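Local coordinates for uncharacterized protein (Cricetid herpesvirus 2, PDB 4ZKQ), which probably binds host chemokines as a viral decoy receptor, keeping them from their cellular receptors, at residues H219-G231 / Y272-G284. Sequence-based numbering, arbitrary orientation.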
loop_
_atom_site.group_PDB
_atom_site.type_symbol
_atom_site.label_atom_id
_atom_site.label_comp_id
_atom_site.label_asym_id
_atom_site.label_seq_id
_atom_site.Cartn_x
_atom_site.Cartn_y
_atom_site.Cartn_z
ATOM N N HIS A 219 -12.713 -10.149 1.037
ATOM C CA HIS A 219 -11.391 -10.678 1.333
ATOM C C HIS A 219 -11.503 -12.002 2.062
ATOM O O HIS A 219 -12.417 -12.212 2.860
ATOM C CB HIS A 219 -10.585 -9.679 2.165
ATOM C CG HIS A 219 -11.249 -9.289 3.447
ATOM N ND1 HIS A 219 -10.990 -9.923 4.645
ATOM C CD2 HIS A 219 -12.178 -8.341 3.718
ATOM C CE1 HIS A 219 -11.720 -9.378 5.596
ATOM N NE2 HIS A 219 -12.452 -8.414 5.063
ATOM N N ARG A 220 -10.578 -12.898 1.749
ATOM C CA ARG A 220 -10.439 -14.170 2.442
ATOM C C ARG A 220 -8.965 -14.432 2.676
ATOM O O ARG A 220 -8.121 -14.091 1.840
ATOM C CB ARG A 220 -11.077 -15.304 1.639
ATOM C CG ARG A 220 -12.584 -15.316 1.745
ATOM C CD ARG A 220 -13.219 -16.370 0.872
ATOM N NE ARG A 220 -13.176 -16.013 -0.542
ATOM C CZ ARG A 220 -13.857 -16.644 -1.494
ATOM N NH1 ARG A 220 -14.647 -17.665 -1.185
ATOM N NH2 ARG A 220 -13.755 -16.249 -2.755
ATOM N N LEU A 221 -8.661 -15.013 3.831
ATOM C CA LEU A 221 -7.295 -15.354 4.186
ATOM C C LEU A 221 -7.221 -16.834 4.506
ATOM O O LEU A 221 -8.033 -17.349 5.278
ATOM C CB LEU A 221 -6.818 -14.524 5.377
ATOM C CG LEU A 221 -5.412 -14.848 5.879
ATOM C CD1 LEU A 221 -4.365 -14.634 4.790
ATOM C CD2 LEU A 221 -5.091 -14.014 7.104
ATOM N N TYR A 222 -6.254 -17.505 3.894
ATOM C CA TYR A 222 -6.059 -18.938 4.063
ATOM C C TYR A 222 -4.664 -19.265 4.562
ATOM O O TYR A 222 -3.721 -18.502 4.362
ATOM C CB TYR A 222 -6.255 -19.681 2.746
ATOM C CG TYR A 222 -7.569 -19.478 2.039
ATOM C CD1 TYR A 222 -7.811 -18.331 1.295
ATOM C CD2 TYR A 222 -8.546 -20.464 2.064
ATOM C CE1 TYR A 222 -9.007 -18.158 0.625
ATOM C CE2 TYR A 222 -9.740 -20.302 1.399
ATOM C CZ TYR A 222 -9.965 -19.149 0.678
ATOM O OH TYR A 222 -11.159 -18.986 0.017
ATOM N N CYS A 223 -4.539 -20.425 5.196
ATOM C CA CYS A 223 -3.242 -21.054 5.395
ATOM C C CYS A 223 -3.349 -22.366 4.644
ATOM O O CYS A 223 -4.088 -23.269 5.042
ATOM C CB CYS A 223 -2.905 -21.253 6.879
ATOM S SG CYS A 223 -4.161 -22.132 7.830
ATOM N N GLY A 224 -2.648 -22.444 3.521
ATOM C CA GLY A 224 -2.858 -23.529 2.590
ATOM C C GLY A 224 -4.267 -23.423 2.042
ATOM O O GLY A 224 -4.586 -22.486 1.304
ATOM N N GLU A 225 -5.111 -24.372 2.429
ATOM C CA GLU A 225 -6.498 -24.412 1.981
ATOM C C GLU A 225 -7.478 -24.402 3.165
ATOM O O GLU A 225 -8.669 -24.665 2.998
ATOM C CB GLU A 225 -6.720 -25.644 1.091
ATOM C CG GLU A 225 -5.968 -25.571 -0.250
ATOM C CD GLU A 225 -6.119 -26.825 -1.101
ATOM O OE1 GLU A 225 -5.348 -27.786 -0.890
ATOM O OE2 GLU A 225 -6.998 -26.846 -1.990
ATOM N N ARG A 226 -6.977 -24.096 4.359
ATOM C CA ARG A 226 -7.851 -23.833 5.499
ATOM C C ARG A 226 -8.156 -22.343 5.550
ATOM O O ARG A 226 -7.240 -21.525 5.585
ATOM C CB ARG A 226 -7.216 -24.273 6.817
ATOM C CG ARG A 226 -6.930 -25.755 6.929
ATOM C CD ARG A 226 -6.553 -26.086 8.354
ATOM N NE ARG A 226 -5.866 -27.369 8.475
ATOM C CZ ARG A 226 -6.383 -28.467 9.022
ATOM N NH1 ARG A 226 -7.617 -28.472 9.518
ATOM N NH2 ARG A 226 -5.653 -29.572 9.076
ATOM N N LEU A 227 -9.439 -21.998 5.556
ATOM C CA LEU A 227 -9.865 -20.605 5.620
ATOM C C LEU A 227 -9.727 -20.069 7.037
ATOM O O LEU A 227 -10.328 -20.597 7.971
ATOM C CB LEU A 227 -11.307 -20.469 5.145
ATOM C CG LEU A 227 -11.916 -19.066 5.207
ATOM C CD1 LEU A 227 -11.256 -18.136 4.193
ATOM C CD2 LEU A 227 -13.409 -19.145 4.973
ATOM N N MET A 228 -8.921 -19.023 7.188
ATOM C CA MET A 228 -8.661 -18.423 8.490
ATOM C C MET A 228 -9.666 -17.314 8.806
ATOM O O MET A 228 -10.223 -17.267 9.900
ATOM C CB MET A 228 -7.236 -17.875 8.534
ATOM C CG MET A 228 -6.175 -18.910 8.169
ATOM S SD MET A 228 -4.529 -18.200 7.955
ATOM C CE MET A 228 -4.241 -17.587 9.603
ATOM N N THR A 229 -9.902 -16.428 7.843
ATOM C CA THR A 229 -10.844 -15.335 8.043
ATOM C C THR A 229 -11.316 -14.768 6.711
ATOM O O THR A 229 -10.744 -15.060 5.660
ATOM C CB THR A 229 -10.225 -14.207 8.886
ATOM O OG1 THR A 229 -11.200 -13.179 9.105
ATOM C CG2 THR A 229 -9.007 -13.611 8.189
ATOM N N GLY A 230 -12.373 -13.964 6.763
ATOM C CA GLY A 230 -12.946 -13.378 5.566
ATOM C C GLY A 230 -13.974 -12.314 5.901
ATOM O O GLY A 230 -14.313 -12.121 7.069
ATOM N N GLY A 231 -14.467 -11.620 4.881
ATOM C CA GLY A 231 -15.425 -10.549 5.095
ATOM C C GLY A 231 -15.693 -9.726 3.852
ATOM O O GLY A 231 -15.019 -9.890 2.838
ATOM N N TYR A 272 -1.705 -12.449 19.535
ATOM C CA TYR A 272 -2.124 -13.842 19.582
ATOM C C TYR A 272 -2.586 -14.294 18.202
ATOM O O TYR A 272 -2.804 -13.475 17.309
ATOM C CB TYR A 272 -3.246 -14.040 20.607
ATOM C CG TYR A 272 -4.509 -13.280 20.274
ATOM C CD1 TYR A 272 -4.763 -12.036 20.838
ATOM C CD2 TYR A 272 -5.445 -13.804 19.390
ATOM C CE1 TYR A 272 -5.914 -11.334 20.530
ATOM C CE2 TYR A 272 -6.591 -13.109 19.073
ATOM C CZ TYR A 272 -6.825 -11.875 19.643
ATOM O OH TYR A 272 -7.973 -11.183 19.331
ATOM N N MET A 273 -2.738 -15.600 18.036
ATOM C CA MET A 273 -3.302 -16.145 16.813
ATOM C C MET A 273 -4.688 -16.695 17.118
ATOM O O MET A 273 -4.817 -17.785 17.677
ATOM C CB MET A 273 -2.398 -17.234 16.235
ATOM C CG MET A 273 -2.838 -17.771 14.886
ATOM S SD MET A 273 -2.905 -16.506 13.603
ATOM C CE MET A 273 -2.509 -17.488 12.161
ATOM N N GLU A 274 -5.722 -15.936 16.772
ATOM C CA GLU A 274 -7.087 -16.354 17.070
ATOM C C GLU A 274 -7.415 -17.627 16.306
ATOM O O GLU A 274 -8.132 -18.494 16.805
ATOM C CB GLU A 274 -8.095 -15.252 16.723
ATOM C CG GLU A 274 -9.548 -15.606 17.053
ATOM C CD GLU A 274 -9.732 -16.135 18.470
ATOM O OE1 GLU A 274 -9.001 -15.688 19.382
ATOM O OE2 GLU A 274 -10.609 -17.003 18.672
ATOM N N TYR A 275 -6.879 -17.732 15.094
ATOM C CA TYR A 275 -7.073 -18.918 14.273
ATOM C C TYR A 275 -5.848 -19.824 14.357
ATOM O O TYR A 275 -4.846 -19.602 13.675
ATOM C CB TYR A 275 -7.351 -18.531 12.823
ATOM C CG TYR A 275 -7.870 -19.686 12.002
ATOM C CD1 TYR A 275 -6.998 -20.565 11.373
ATOM C CD2 TYR A 275 -9.234 -19.907 11.872
ATOM C CE1 TYR A 275 -7.472 -21.625 10.626
ATOM C CE2 TYR A 275 -9.719 -20.966 11.128
ATOM C CZ TYR A 275 -8.833 -21.823 10.507
ATOM O OH TYR A 275 -9.313 -22.879 9.766
ATOM N N SER A 276 -5.943 -20.846 15.204
ATOM C CA SER A 276 -4.815 -21.726 15.502
ATOM C C SER A 276 -4.959 -23.090 14.838
ATOM O O SER A 276 -4.334 -24.061 15.267
ATOM C CB SER A 276 -4.679 -21.906 17.016
ATOM O OG SER A 276 -4.457 -20.662 17.661
ATOM N N GLU A 277 -5.777 -23.163 13.792
ATOM C CA GLU A 277 -6.074 -24.443 13.157
ATOM C C GLU A 277 -5.205 -24.733 11.928
ATOM O O GLU A 277 -5.410 -25.741 11.252
ATOM C CB GLU A 277 -7.554 -24.499 12.777
ATOM C CG GLU A 277 -8.482 -24.602 13.980
ATOM C CD GLU A 277 -9.917 -24.890 13.592
ATOM O OE1 GLU A 277 -10.463 -24.160 12.739
ATOM O OE2 GLU A 277 -10.499 -25.853 14.137
ATOM N N CYS A 278 -4.229 -23.870 11.654
ATOM C CA CYS A 278 -3.282 -24.100 10.561
ATOM C C CYS A 278 -2.278 -25.175 10.942
ATOM O O CYS A 278 -1.839 -25.239 12.087
ATOM C CB CYS A 278 -2.519 -22.822 10.203
ATOM S SG CYS A 278 -3.547 -21.435 9.641
ATOM N N GLU A 279 -1.894 -26.007 9.981
ATOM C CA GLU A 279 -0.790 -26.925 10.203
ATOM C C GLU A 279 0.503 -26.120 10.282
ATOM O O GLU A 279 0.641 -25.095 9.615
ATOM C CB GLU A 279 -0.718 -27.973 9.092
ATOM C CG GLU A 279 -1.970 -28.812 8.956
ATOM C CD GLU A 279 -1.787 -29.962 7.987
ATOM O OE1 GLU A 279 -0.957 -30.857 8.270
ATOM O OE2 GLU A 279 -2.465 -29.964 6.939
ATOM N N GLU A 280 1.445 -26.573 11.108
ATOM C CA GLU A 280 2.694 -25.849 11.306
ATOM C C GLU A 280 3.542 -25.864 10.044
ATOM O O GLU A 280 4.412 -25.016 9.858
ATOM C CB GLU A 280 3.477 -26.450 12.477
ATOM C CG GLU A 280 2.821 -26.224 13.829
ATOM C CD GLU A 280 2.840 -24.772 14.264
ATOM O OE1 GLU A 280 3.799 -24.049 13.910
ATOM O OE2 GLU A 280 1.892 -24.351 14.959
ATOM N N VAL A 281 3.285 -26.844 9.187
ATOM C CA VAL A 281 3.901 -26.901 7.875
ATOM C C VAL A 281 2.786 -27.090 6.879
ATOM O O VAL A 281 1.986 -28.016 6.995
ATOM C CB VAL A 281 4.923 -28.029 7.763
ATOM C CG1 VAL A 281 5.531 -28.062 6.366
ATOM C CG2 VAL A 281 5.993 -27.834 8.796
ATOM N N THR A 282 2.709 -26.190 5.911
ATOM C CA THR A 282 1.583 -26.197 5.001
ATOM C C THR A 282 1.763 -27.347 4.013
ATOM O O THR A 282 2.856 -27.530 3.480
ATOM C CB THR A 282 1.455 -24.858 4.267
ATOM O OG1 THR A 282 1.517 -23.787 5.221
ATOM C CG2 THR A 282 0.142 -24.790 3.511
ATOM N N PRO A 283 0.700 -28.137 3.778
ATOM C CA PRO A 283 0.799 -29.245 2.820
ATOM C C PRO A 283 1.164 -28.799 1.409
ATOM O O PRO A 283 0.587 -27.847 0.885
ATOM C CB PRO A 283 -0.607 -29.849 2.836
ATOM C CG PRO A 283 -1.173 -29.471 4.142
ATOM C CD PRO A 283 -0.611 -28.115 4.450
ATOM N N GLY A 284 2.114 -29.498 0.803
ATOM C CA GLY A 284 2.525 -29.213 -0.557
ATOM C C GLY A 284 3.274 -30.402 -1.117
ATOM O O GLY A 284 3.520 -31.371 -0.402
HETATM O O HOH W 1 -2.894 -25.071 7.234
#
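Strands 219-223 and 226-231 form a beta hairpin, closed by a type II' turn from Cys-223 to Arg-226, and the irregular segment 272-284 runs past its turn end, Cys-223 and Cys-278 lying 6.0 Å apart between CA atoms. A disulfide between Cys-223 SG and Cys-278 SG, chi3 -97°, ties the two segments covalently. Beside it, Tyr-275 lays its ring on the hairpin at the classic beta bulge that sets Met-228 and Thr-229 opposite the single residue Leu-221. Met-228 CA sits 3.6 Å from the centroid of the Tyr-275 ring, almost on the normal, in a CH-pi contact. With its CG anti to the carbonyl carbon (chi1 -54°), the Met-228 side chain carries CG to 3.7 Å from Tyr-275 CD1 and its sulfur SD to 3.8 Å from Cys-278 SG. Arg-226 reaches along the loop toward Glu-277 and Glu-279: its guanidinium has Glu-277 O over one face and makes a long salt bridge to Glu-279, NH2 to OE2 3.9 Å, guanidinium and carboxylate planes nearly perpendicular. One water bridges Cys-223 O and Glu-279 N. At the turn, Thr-282 CG2 presses on Gly-224 CA at 3.4 Å, while Thr-282 OG1 hydrogen-bonds Tyr-395 N of strand 388-395, which also pairs with strand 206-223. The chemistry implies a loop pinned to a hairpin by one covalent bond, with the Tyr-275 ring and the Met-228 sulfur packing beside it and probably limiting how the loop can turn about that bond, and the exposed ion pair contributing probably little.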